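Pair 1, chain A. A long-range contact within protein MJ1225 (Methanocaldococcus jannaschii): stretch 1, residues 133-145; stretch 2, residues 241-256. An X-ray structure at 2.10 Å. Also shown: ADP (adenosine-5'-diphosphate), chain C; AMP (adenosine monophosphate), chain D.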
# COMPACT_ATOMS: atom_id res chain seq x y z
N GLU A 133 7.59 -7.80 0.42
CA GLU A 133 8.60 -7.54 1.44
C GLU A 133 8.34 -8.31 2.75
O GLU A 133 9.28 -8.83 3.36
CB GLU A 133 8.71 -6.04 1.72
CG GLU A 133 9.26 -5.23 0.55
CD GLU A 133 9.14 -3.74 0.76
OE1 GLU A 133 10.13 -3.02 0.49
OE2 GLU A 133 8.07 -3.28 1.21
N ARG A 134 7.07 -8.38 3.15
CA ARG A 134 6.66 -9.14 4.35
C ARG A 134 7.03 -10.62 4.24
O ARG A 134 7.52 -11.20 5.21
CB ARG A 134 5.14 -8.99 4.58
CG ARG A 134 4.65 -9.45 5.97
CD ARG A 134 3.34 -8.76 6.42
NE ARG A 134 3.35 -7.32 6.17
CZ ARG A 134 2.38 -6.63 5.57
NH1 ARG A 134 1.26 -7.24 5.19
NH2 ARG A 134 2.52 -5.32 5.38
N ASP A 135 6.80 -11.21 3.06
CA ASP A 135 7.13 -12.62 2.80
C ASP A 135 8.61 -12.88 3.08
O ASP A 135 8.97 -13.91 3.67
CB ASP A 135 6.85 -12.98 1.34
CG ASP A 135 5.37 -13.07 1.00
OD1 ASP A 135 4.54 -13.30 1.91
OD2 ASP A 135 5.04 -12.93 -0.20
N VAL A 136 9.45 -11.94 2.65
CA VAL A 136 10.90 -12.04 2.81
C VAL A 136 11.33 -11.83 4.27
O VAL A 136 12.14 -12.60 4.80
CB VAL A 136 11.66 -11.06 1.88
CG1 VAL A 136 13.16 -11.15 2.08
CG2 VAL A 136 11.32 -11.34 0.42
N ILE A 137 10.80 -10.79 4.91
CA ILE A 137 11.11 -10.53 6.31
C ILE A 137 10.70 -11.72 7.18
O ILE A 137 11.44 -12.12 8.09
CB ILE A 137 10.43 -9.24 6.81
CG1 ILE A 137 11.01 -8.01 6.10
CG2 ILE A 137 10.60 -9.10 8.33
CD1 ILE A 137 10.28 -6.72 6.38
N ARG A 138 9.53 -12.28 6.89
CA ARG A 138 9.02 -13.47 7.58
C ARG A 138 9.98 -14.64 7.41
O ARG A 138 10.25 -15.37 8.37
CB ARG A 138 7.61 -13.84 7.08
CG ARG A 138 6.90 -14.92 7.89
CD ARG A 138 5.47 -15.16 7.42
NE ARG A 138 4.55 -14.11 7.87
CZ ARG A 138 3.96 -13.22 7.07
NH1 ARG A 138 4.18 -13.23 5.76
NH2 ARG A 138 3.14 -12.31 7.59
N ALA A 139 10.49 -14.82 6.19
CA ALA A 139 11.42 -15.91 5.91
C ALA A 139 12.78 -15.72 6.58
O ALA A 139 13.43 -16.70 6.95
CB ALA A 139 11.60 -16.08 4.40
N LEU A 140 13.20 -14.47 6.77
CA LEU A 140 14.55 -14.17 7.26
C LEU A 140 14.61 -13.64 8.69
O LEU A 140 15.69 -13.27 9.17
CB LEU A 140 15.26 -13.19 6.31
CG LEU A 140 15.41 -13.58 4.84
CD1 LEU A 140 16.03 -12.43 4.06
CD2 LEU A 140 16.23 -14.85 4.67
N LEU A 141 13.46 -13.61 9.35
CA LEU A 141 13.32 -12.99 10.67
C LEU A 141 14.32 -13.53 11.70
O LEU A 141 14.94 -12.76 12.43
CB LEU A 141 11.88 -13.16 11.17
CG LEU A 141 11.41 -12.55 12.49
CD1 LEU A 141 11.38 -11.03 12.44
CD2 LEU A 141 10.05 -13.11 12.87
N ASP A 142 14.47 -14.85 11.73
CA ASP A 142 15.40 -15.49 12.66
C ASP A 142 16.88 -15.18 12.34
O ASP A 142 17.75 -15.41 13.18
CB ASP A 142 15.14 -17.00 12.76
CG ASP A 142 15.54 -17.76 11.51
OD1 ASP A 142 16.37 -17.26 10.73
OD2 ASP A 142 15.02 -18.88 11.30
N LYS A 143 17.15 -14.65 11.14
CA LYS A 143 18.52 -14.30 10.74
C LYS A 143 18.95 -12.87 11.12
O LYS A 143 20.10 -12.50 10.90
CB LYS A 143 18.74 -14.50 9.23
CG LYS A 143 18.26 -15.83 8.67
CD LYS A 143 19.11 -17.00 9.17
CE LYS A 143 18.48 -18.34 8.81
NZ LYS A 143 18.49 -18.61 7.34
N ILE A 144 18.02 -12.08 11.66
CA ILE A 144 18.37 -10.76 12.17
C ILE A 144 18.99 -10.94 13.54
O ILE A 144 18.38 -11.55 14.42
CB ILE A 144 17.13 -9.83 12.28
CG1 ILE A 144 16.37 -9.74 10.95
CG2 ILE A 144 17.55 -8.43 12.75
CD1 ILE A 144 14.98 -9.14 11.06
N ASP A 145 20.21 -10.42 13.73
CA ASP A 145 20.89 -10.42 15.03
C ASP A 145 19.99 -9.75 16.06
O ASP A 145 19.43 -8.68 15.79
CB ASP A 145 22.26 -9.72 14.93
CG ASP A 145 22.89 -9.37 16.29
OD1 ASP A 145 24.01 -8.83 16.28
OD2 ASP A 145 22.29 -9.61 17.37
N LYS A 241 14.92 -3.05 19.33
CA LYS A 241 15.63 -4.04 18.53
C LYS A 241 14.95 -4.20 17.17
O LYS A 241 13.72 -4.21 17.08
CB LYS A 241 15.71 -5.39 19.25
CG LYS A 241 16.48 -5.38 20.58
CD LYS A 241 17.82 -4.65 20.47
CE LYS A 241 18.79 -5.00 21.62
NZ LYS A 241 18.03 -5.06 22.99
N LEU A 242 15.77 -4.32 16.12
CA LEU A 242 15.26 -4.46 14.76
C LEU A 242 14.40 -5.71 14.64
O LEU A 242 13.36 -5.69 13.99
CB LEU A 242 16.40 -4.50 13.74
CG LEU A 242 15.97 -4.69 12.27
CD1 LEU A 242 15.13 -3.51 11.78
CD2 LEU A 242 17.17 -4.89 11.37
N LYS A 243 14.85 -6.79 15.28
CA LYS A 243 14.13 -8.06 15.23
C LYS A 243 12.76 -7.97 15.89
O LYS A 243 11.80 -8.56 15.38
CB LYS A 243 14.96 -9.22 15.82
CG LYS A 243 14.27 -10.58 15.71
CD LYS A 243 15.23 -11.74 15.94
CE LYS A 243 14.44 -13.00 16.36
NZ LYS A 243 15.35 -14.15 16.63
N LYS A 244 12.66 -7.26 17.01
CA LYS A 244 11.36 -7.06 17.67
C LYS A 244 10.40 -6.32 16.74
O LYS A 244 9.27 -6.76 16.53
CB LYS A 244 11.53 -6.32 19.00
CG LYS A 244 10.24 -5.66 19.52
CD LYS A 244 10.50 -4.87 20.80
CE LYS A 244 9.39 -3.85 21.05
NZ LYS A 244 8.10 -4.49 21.44
N ILE A 245 10.88 -5.21 16.17
CA ILE A 245 10.08 -4.41 15.24
C ILE A 245 9.66 -5.22 14.01
O ILE A 245 8.46 -5.26 13.68
CB ILE A 245 10.78 -3.07 14.88
CG1 ILE A 245 10.93 -2.18 16.12
CG2 ILE A 245 10.05 -2.34 13.75
CD1 ILE A 245 9.65 -2.00 16.96
N ALA A 246 10.62 -5.88 13.35
CA ALA A 246 10.34 -6.75 12.21
C ALA A 246 9.27 -7.81 12.53
O ALA A 246 8.39 -8.07 11.71
CB ALA A 246 11.61 -7.42 11.71
N GLU A 247 9.36 -8.39 13.72
CA GLU A 247 8.40 -9.40 14.15
C GLU A 247 6.99 -8.83 14.33
O GLU A 247 6.01 -9.46 13.93
CB GLU A 247 8.87 -10.08 15.44
CG GLU A 247 7.96 -11.20 15.94
CD GLU A 247 8.51 -11.87 17.18
OE1 GLU A 247 8.45 -13.12 17.25
OE2 GLU A 247 9.02 -11.17 18.08
N ILE A 248 6.91 -7.64 14.94
CA ILE A 248 5.63 -6.94 15.08
C ILE A 248 4.95 -6.71 13.73
O ILE A 248 3.75 -6.97 13.59
CB ILE A 248 5.79 -5.62 15.88
CG1 ILE A 248 5.96 -5.93 17.37
CG2 ILE A 248 4.57 -4.71 15.69
CD1 ILE A 248 6.76 -4.87 18.12
N MET A 249 5.71 -6.26 12.73
CA MET A 249 5.17 -5.99 11.39
C MET A 249 4.57 -7.25 10.76
O MET A 249 3.43 -7.26 10.30
CB MET A 249 6.27 -5.45 10.47
CG MET A 249 6.82 -4.09 10.86
SD MET A 249 8.29 -3.66 9.90
CE MET A 249 8.53 -1.95 10.39
N VAL A 250 5.37 -8.30 10.77
CA VAL A 250 5.09 -9.54 10.07
C VAL A 250 3.96 -10.36 10.72
O VAL A 250 3.21 -11.06 10.03
CB VAL A 250 6.43 -10.31 9.92
CG1 VAL A 250 6.29 -11.87 10.16
CG2 VAL A 250 7.11 -10.00 8.58
N THR A 251 3.81 -10.26 12.04
CA THR A 251 2.74 -10.97 12.75
C THR A 251 1.44 -10.17 12.80
O THR A 251 0.41 -10.67 13.26
CB THR A 251 3.13 -11.35 14.18
OG1 THR A 251 3.42 -10.16 14.93
CG2 THR A 251 4.35 -12.28 14.19
N ASN A 252 1.49 -8.93 12.32
CA ASN A 252 0.32 -8.05 12.32
C ASN A 252 -0.08 -7.52 10.94
O ASN A 252 -1.04 -6.73 10.84
CB ASN A 252 0.55 -6.90 13.28
CG ASN A 252 0.44 -7.32 14.73
OD1 ASN A 252 -0.66 -7.59 15.21
ND2 ASN A 252 1.57 -7.37 15.43
N ASP A 253 0.63 -7.94 9.90
CA ASP A 253 0.42 -7.39 8.56
C ASP A 253 0.39 -5.86 8.61
O ASP A 253 -0.54 -5.25 8.08
CB ASP A 253 -0.90 -7.90 7.96
CG ASP A 253 -0.85 -9.36 7.54
OD1 ASP A 253 0.20 -9.82 7.02
OD2 ASP A 253 -1.88 -10.05 7.71
N ILE A 254 1.37 -5.26 9.27
CA ILE A 254 1.50 -3.81 9.33
C ILE A 254 2.83 -3.53 8.63
O ILE A 254 3.77 -4.32 8.76
CB ILE A 254 1.50 -3.31 10.80
CG1 ILE A 254 0.07 -3.36 11.37
CG2 ILE A 254 2.07 -1.89 10.94
CD1 ILE A 254 0.01 -3.36 12.90
N GLY A 255 2.92 -2.44 7.88
CA GLY A 255 4.14 -2.15 7.13
C GLY A 255 4.96 -1.00 7.65
O GLY A 255 6.10 -0.82 7.24
N ALA A 256 4.39 -0.22 8.57
CA ALA A 256 5.03 1.01 9.04
C ALA A 256 4.69 1.34 10.49
O ALA A 256 3.53 1.32 10.89
CB ALA A 256 4.65 2.18 8.13
PB ADP C . 0.08 -5.63 -0.14
O1B ADP C . -1.24 -6.31 -0.03
O2B ADP C . 0.19 -4.37 0.88
O3B ADP C . 0.33 -4.98 -1.59
PA ADP C . 1.71 -6.88 1.72
O1A ADP C . 0.67 -6.57 2.76
O2A ADP C . 2.77 -8.10 1.97
O3A ADP C . 1.33 -6.60 0.15
O5' ADP C . 0.78 -8.19 1.33
C5' ADP C . -0.19 -8.84 2.21
C4' ADP C . 0.05 -10.38 2.33
O4' ADP C . -0.81 -11.19 1.48
C3' ADP C . 1.50 -10.67 1.94
O3' ADP C . 2.12 -11.53 2.92
C2' ADP C . 1.43 -11.36 0.57
O2' ADP C . 2.20 -12.56 0.66
C1' ADP C . -0.05 -11.70 0.33
N9 ADP C . -0.70 -11.14 -0.92
C8 ADP C . -0.63 -9.88 -1.36
N7 ADP C . -1.33 -9.76 -2.49
C5 ADP C . -1.85 -10.95 -2.78
C6 ADP C . -2.66 -11.43 -3.82
N6 ADP C . -3.06 -10.62 -4.79
N1 ADP C . -3.02 -12.73 -3.81
C2 ADP C . -2.62 -13.54 -2.84
N3 ADP C . -1.86 -13.11 -1.85
C4 ADP C . -1.45 -11.83 -1.79
P AMP D . -2.17 -1.02 5.77
O1P AMP D . -2.47 -2.30 5.08
O2P AMP D . -2.16 0.21 4.73
O3P AMP D . -0.69 -1.02 6.44
O5' AMP D . -3.22 -0.64 6.92
C5' AMP D . -4.30 -1.50 7.34
C4' AMP D . -4.92 -0.96 8.63
O4' AMP D . -3.84 -0.97 9.61
C3' AMP D . -5.31 0.51 8.38
O3' AMP D . -6.56 0.82 9.03
C2' AMP D . -4.17 1.29 9.03
O2' AMP D . -4.66 2.53 9.55
C1' AMP D . -3.74 0.35 10.17
N9 AMP D . -2.33 0.58 10.59
C8 AMP D . -1.25 0.63 9.80
N7 AMP D . -0.16 0.84 10.53
C5 AMP D . -0.55 0.93 11.80
C6 AMP D . 0.13 1.14 12.99
N6 AMP D . 1.45 1.31 12.99
N1 AMP D . -0.57 1.17 14.14
C2 AMP D . -1.90 1.00 14.15
N3 AMP D . -2.57 0.80 13.03
C4 AMP D . -1.93 0.76 11.84
O HOH W 1 17.45 -7.02 16.67

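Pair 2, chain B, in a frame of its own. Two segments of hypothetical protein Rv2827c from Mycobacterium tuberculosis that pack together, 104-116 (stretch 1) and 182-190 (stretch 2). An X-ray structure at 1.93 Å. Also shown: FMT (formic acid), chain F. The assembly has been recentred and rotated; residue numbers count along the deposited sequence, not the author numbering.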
# COMPACT_ATOMS: atom_id res chain seq x y z
N LEU B 104 -3.34 0.08 1.75
CA LEU B 104 -2.28 -0.07 0.77
C LEU B 104 -2.82 0.40 -0.58
O LEU B 104 -3.97 0.09 -0.94
CB LEU B 104 -1.80 -1.52 0.70
CG LEU B 104 -1.03 -2.05 1.90
CD1 LEU B 104 -0.72 -3.54 1.76
CD2 LEU B 104 0.23 -1.24 2.15
N ALA B 105 -2.02 1.17 -1.31
CA ALA B 105 -2.48 1.75 -2.58
C ALA B 105 -1.45 1.54 -3.68
O ALA B 105 -0.47 0.81 -3.50
CB ALA B 105 -2.81 3.24 -2.43
N GLY B 106 -1.69 2.17 -4.83
CA GLY B 106 -0.70 2.25 -5.90
C GLY B 106 0.00 0.94 -6.15
O GLY B 106 -0.66 -0.09 -6.26
N ALA B 107 1.34 0.97 -6.17
CA ALA B 107 2.16 -0.20 -6.47
C ALA B 107 1.99 -1.38 -5.51
O ALA B 107 2.09 -2.54 -5.93
CB ALA B 107 3.64 0.20 -6.55
N SER B 108 1.72 -1.11 -4.23
CA SER B 108 1.54 -2.22 -3.29
C SER B 108 0.25 -2.98 -3.55
O SER B 108 0.26 -4.21 -3.55
CB SER B 108 1.59 -1.75 -1.84
OG SER B 108 2.94 -1.39 -1.53
N ALA B 109 -0.84 -2.25 -3.76
CA ALA B 109 -2.11 -2.84 -4.13
C ALA B 109 -1.98 -3.60 -5.45
O ALA B 109 -2.44 -4.73 -5.56
CB ALA B 109 -3.17 -1.78 -4.27
N ALA B 110 -1.34 -2.99 -6.46
CA ALA B 110 -1.16 -3.64 -7.77
C ALA B 110 -0.36 -4.93 -7.65
O ALA B 110 -0.60 -5.93 -8.36
CB ALA B 110 -0.45 -2.67 -8.75
N TRP B 111 0.65 -4.91 -6.77
CA TRP B 111 1.54 -6.06 -6.61
C TRP B 111 0.76 -7.26 -6.07
O TRP B 111 0.81 -8.34 -6.64
CB TRP B 111 2.72 -5.67 -5.69
CG TRP B 111 3.49 -6.82 -5.10
CD1 TRP B 111 3.58 -7.16 -3.78
CD2 TRP B 111 4.31 -7.77 -5.81
NE1 TRP B 111 4.40 -8.26 -3.62
CE2 TRP B 111 4.86 -8.65 -4.85
CE3 TRP B 111 4.64 -7.95 -7.15
CZ2 TRP B 111 5.70 -9.70 -5.19
CZ3 TRP B 111 5.47 -9.02 -7.50
CH2 TRP B 111 5.99 -9.87 -6.51
N HIS B 112 0.01 -7.06 -5.00
CA HIS B 112 -0.72 -8.16 -4.39
C HIS B 112 -1.94 -8.61 -5.22
O HIS B 112 -2.33 -9.77 -5.12
CB HIS B 112 -1.11 -7.81 -2.96
CG HIS B 112 0.07 -7.66 -2.03
ND1 HIS B 112 0.91 -8.72 -1.73
CD2 HIS B 112 0.53 -6.60 -1.33
CE1 HIS B 112 1.86 -8.30 -0.91
NE2 HIS B 112 1.64 -7.01 -0.65
N LEU B 113 -2.50 -7.71 -6.02
CA LEU B 113 -3.60 -8.03 -6.93
C LEU B 113 -3.06 -8.76 -8.16
O LEU B 113 -3.82 -9.41 -8.90
CB LEU B 113 -4.33 -6.75 -7.38
CG LEU B 113 -5.28 -6.05 -6.39
CD1 LEU B 113 -5.81 -4.72 -6.96
CD2 LEU B 113 -6.42 -7.00 -5.98
N GLY B 114 -1.75 -8.67 -8.37
CA GLY B 114 -1.08 -9.49 -9.39
C GLY B 114 -0.77 -8.81 -10.71
O GLY B 114 -0.45 -9.48 -11.69
N TYR B 115 -0.77 -7.47 -10.71
CA TYR B 115 -0.59 -6.72 -11.95
C TYR B 115 0.85 -6.26 -12.20
O TYR B 115 1.09 -5.51 -13.16
CB TYR B 115 -1.58 -5.54 -12.03
CG TYR B 115 -3.01 -5.93 -11.72
CD1 TYR B 115 -3.77 -5.21 -10.79
CD2 TYR B 115 -3.57 -7.03 -12.30
CE1 TYR B 115 -5.07 -5.60 -10.50
CE2 TYR B 115 -4.88 -7.43 -12.00
CZ TYR B 115 -5.61 -6.71 -11.11
OH TYR B 115 -6.89 -7.09 -10.80
N LEU B 116 1.80 -6.70 -11.39
CA LEU B 116 3.17 -6.23 -11.55
C LEU B 116 4.15 -7.37 -11.69
O LEU B 116 4.08 -8.36 -10.95
CB LEU B 116 3.62 -5.32 -10.38
CG LEU B 116 2.92 -3.99 -10.11
CD1 LEU B 116 3.51 -3.29 -8.92
CD2 LEU B 116 3.00 -3.05 -11.32
N GLY B 182 -8.80 -2.29 -3.96
CA GLY B 182 -9.10 -3.26 -4.98
C GLY B 182 -8.75 -2.70 -6.36
O GLY B 182 -8.23 -1.59 -6.47
N PRO B 183 -9.02 -3.49 -7.42
CA PRO B 183 -8.62 -3.07 -8.76
C PRO B 183 -9.33 -1.80 -9.21
O PRO B 183 -8.72 -0.97 -9.86
CB PRO B 183 -9.02 -4.25 -9.65
CG PRO B 183 -9.99 -5.04 -8.87
CD PRO B 183 -9.65 -4.82 -7.41
N GLU B 184 -10.61 -1.65 -8.86
CA GLU B 184 -11.32 -0.45 -9.25
C GLU B 184 -10.71 0.79 -8.62
O GLU B 184 -10.44 1.77 -9.31
CB GLU B 184 -12.82 -0.55 -8.92
CG GLU B 184 -13.50 -1.65 -9.73
CD GLU B 184 -13.65 -2.95 -8.94
OE1 GLU B 184 -12.95 -3.09 -7.92
OE2 GLU B 184 -14.47 -3.80 -9.34
N ALA B 185 -10.43 0.73 -7.32
CA ALA B 185 -9.87 1.91 -6.65
C ALA B 185 -8.45 2.16 -7.13
O ALA B 185 -8.03 3.32 -7.27
CB ALA B 185 -9.95 1.77 -5.13
N LEU B 186 -7.71 1.09 -7.42
CA LEU B 186 -6.39 1.23 -8.00
C LEU B 186 -6.46 1.94 -9.35
O LEU B 186 -5.73 2.90 -9.58
CB LEU B 186 -5.73 -0.13 -8.17
CG LEU B 186 -4.42 -0.12 -8.95
CD1 LEU B 186 -3.30 0.68 -8.24
CD2 LEU B 186 -4.04 -1.53 -9.19
N LEU B 187 -7.36 1.49 -10.21
CA LEU B 187 -7.43 2.05 -11.55
C LEU B 187 -7.83 3.52 -11.44
O LEU B 187 -7.27 4.39 -12.13
CB LEU B 187 -8.45 1.28 -12.41
CG LEU B 187 -8.46 1.57 -13.91
CD1 LEU B 187 -8.88 0.32 -14.71
CD2 LEU B 187 -9.41 2.78 -14.20
N VAL B 188 -8.81 3.81 -10.59
CA VAL B 188 -9.23 5.21 -10.44
C VAL B 188 -8.10 6.06 -9.86
O VAL B 188 -7.91 7.21 -10.26
CB VAL B 188 -10.52 5.35 -9.64
CG1 VAL B 188 -10.82 6.82 -9.37
CG2 VAL B 188 -11.68 4.69 -10.44
N GLN B 189 -7.33 5.49 -8.95
CA GLN B 189 -6.21 6.22 -8.36
C GLN B 189 -5.23 6.64 -9.44
O GLN B 189 -4.84 7.80 -9.53
CB GLN B 189 -5.48 5.36 -7.33
CG GLN B 189 -4.29 6.11 -6.70
CD GLN B 189 -3.24 5.18 -6.14
OE1 GLN B 189 -3.56 4.12 -5.63
NE2 GLN B 189 -1.98 5.59 -6.21
N ILE B 190 -4.80 5.67 -10.25
CA ILE B 190 -3.74 5.95 -11.19
C ILE B 190 -4.24 6.79 -12.40
O ILE B 190 -3.46 7.50 -13.04
CB ILE B 190 -3.06 4.64 -11.61
CG1 ILE B 190 -4.01 3.78 -12.42
CG2 ILE B 190 -2.67 3.83 -10.35
CD1 ILE B 190 -3.34 2.50 -12.98
C FMT F . 5.45 -4.07 -1.16
O1 FMT F . 5.71 -5.27 -1.00
O2 FMT F . 4.31 -3.63 -1.41

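Superposing N, CA and C of 14 central residues brings pair 2 onto pair 1 with an RMSD of 0.8 Å. Each pair sets two helices against each other, running more nearly antiparallel than parallel. In pair 1 the axes approach to 9.6 Å at a signed crossing angle of -126°; in pair 2 the values are 10.0 Å and -142°. The matched positions run from Arg A134 = Gly B106 to Leu A141 = Leu B113 on the first stretch and from Ala A246 = Gly B182 to Asp A253 = Gln B189 on the second. The surface buried between the stretches is 729 Å² in pair 1 and 352 Å² in pair 2, for second stretches of different length.

The inward position whose side-chain centres coincide most closely is Val A250 = Leu B186, at 0.7 Å. In each pair more of its area is covered by the other stretch (113 Å² for Val A250, 79 Å² for Leu B186) than for any other residue of its stretch. Both residues lie against the carbonyl of the Arg A134 = Gly B106 position: Val A250 CG2 is 3.6 Å from Arg A134 O, and Leu B186 CD1 is 3.4 Å from Gly B106 O. Val A250 CG2 also lies 3.6 Å from both Arg A134 CG and Ile A137 CG2, so it rests on the aliphatic stem of the arginine as well as on an apolar neighbour. Leu B186 CD2 is 3.8 Å from Ala B110 CB and 4.0 Å from Tyr B115 CD1, near the plane of that ring; Tyr B115 has no matched counterpart.

At Ile A137 = Ala B109 both CA-to-CB bonds point toward the other stretch. The isoleucine touches Ala A246, CG2 to CB at 3.9 Å, whereas the alanine side chain comes no nearer than 4.7 Å. Leu A141 = Leu B113 has leucine in both pairs, with side-chain centres 1.5 Å apart but different rotamers: chi1 t, chi2 p in Leu A141 and chi1 m, chi2 t in Leu B113. Leu A141 CD1 meets Ala A246 CB at 3.7 Å; Leu B113 CD1 packs against the start of its partner helix, 3.6 Å from Gly B182 C and 3.9 Å from Pro B183 CD. Thus, at Ala A246 = Gly B182, a methyl contact in pair 1 is replaced by a contact with backbone.

The polar solutions diverge most. The CA atoms of Arg A134 and Gly B106 lie 1.8 Å apart after superposition. Arg A134 NH1 forms a salt bridge with Asp A253 OD1 at 3.3 Å, including a weak hydrogen bond (141°), and ADP PA lies over one face of its guanidinium. Gly B106, lacking a side chain, instead donates its backbone N to Gln B189 OE1 at 2.8 Å and 148°. Asp A253 and Gln B189 have CA atoms only 0.3 Å apart, yet their side-chain centres are separated by 4.0 Å.

Arg A138 = Ala B110 provides a final contrast. Both CA-to-CB bonds point sideways, but Arg A138 extends to hydrogen-bond through NH2 to Val A250 O at 2.7 Å and 137°, while Ala B110 offers only its methyl to Leu B186.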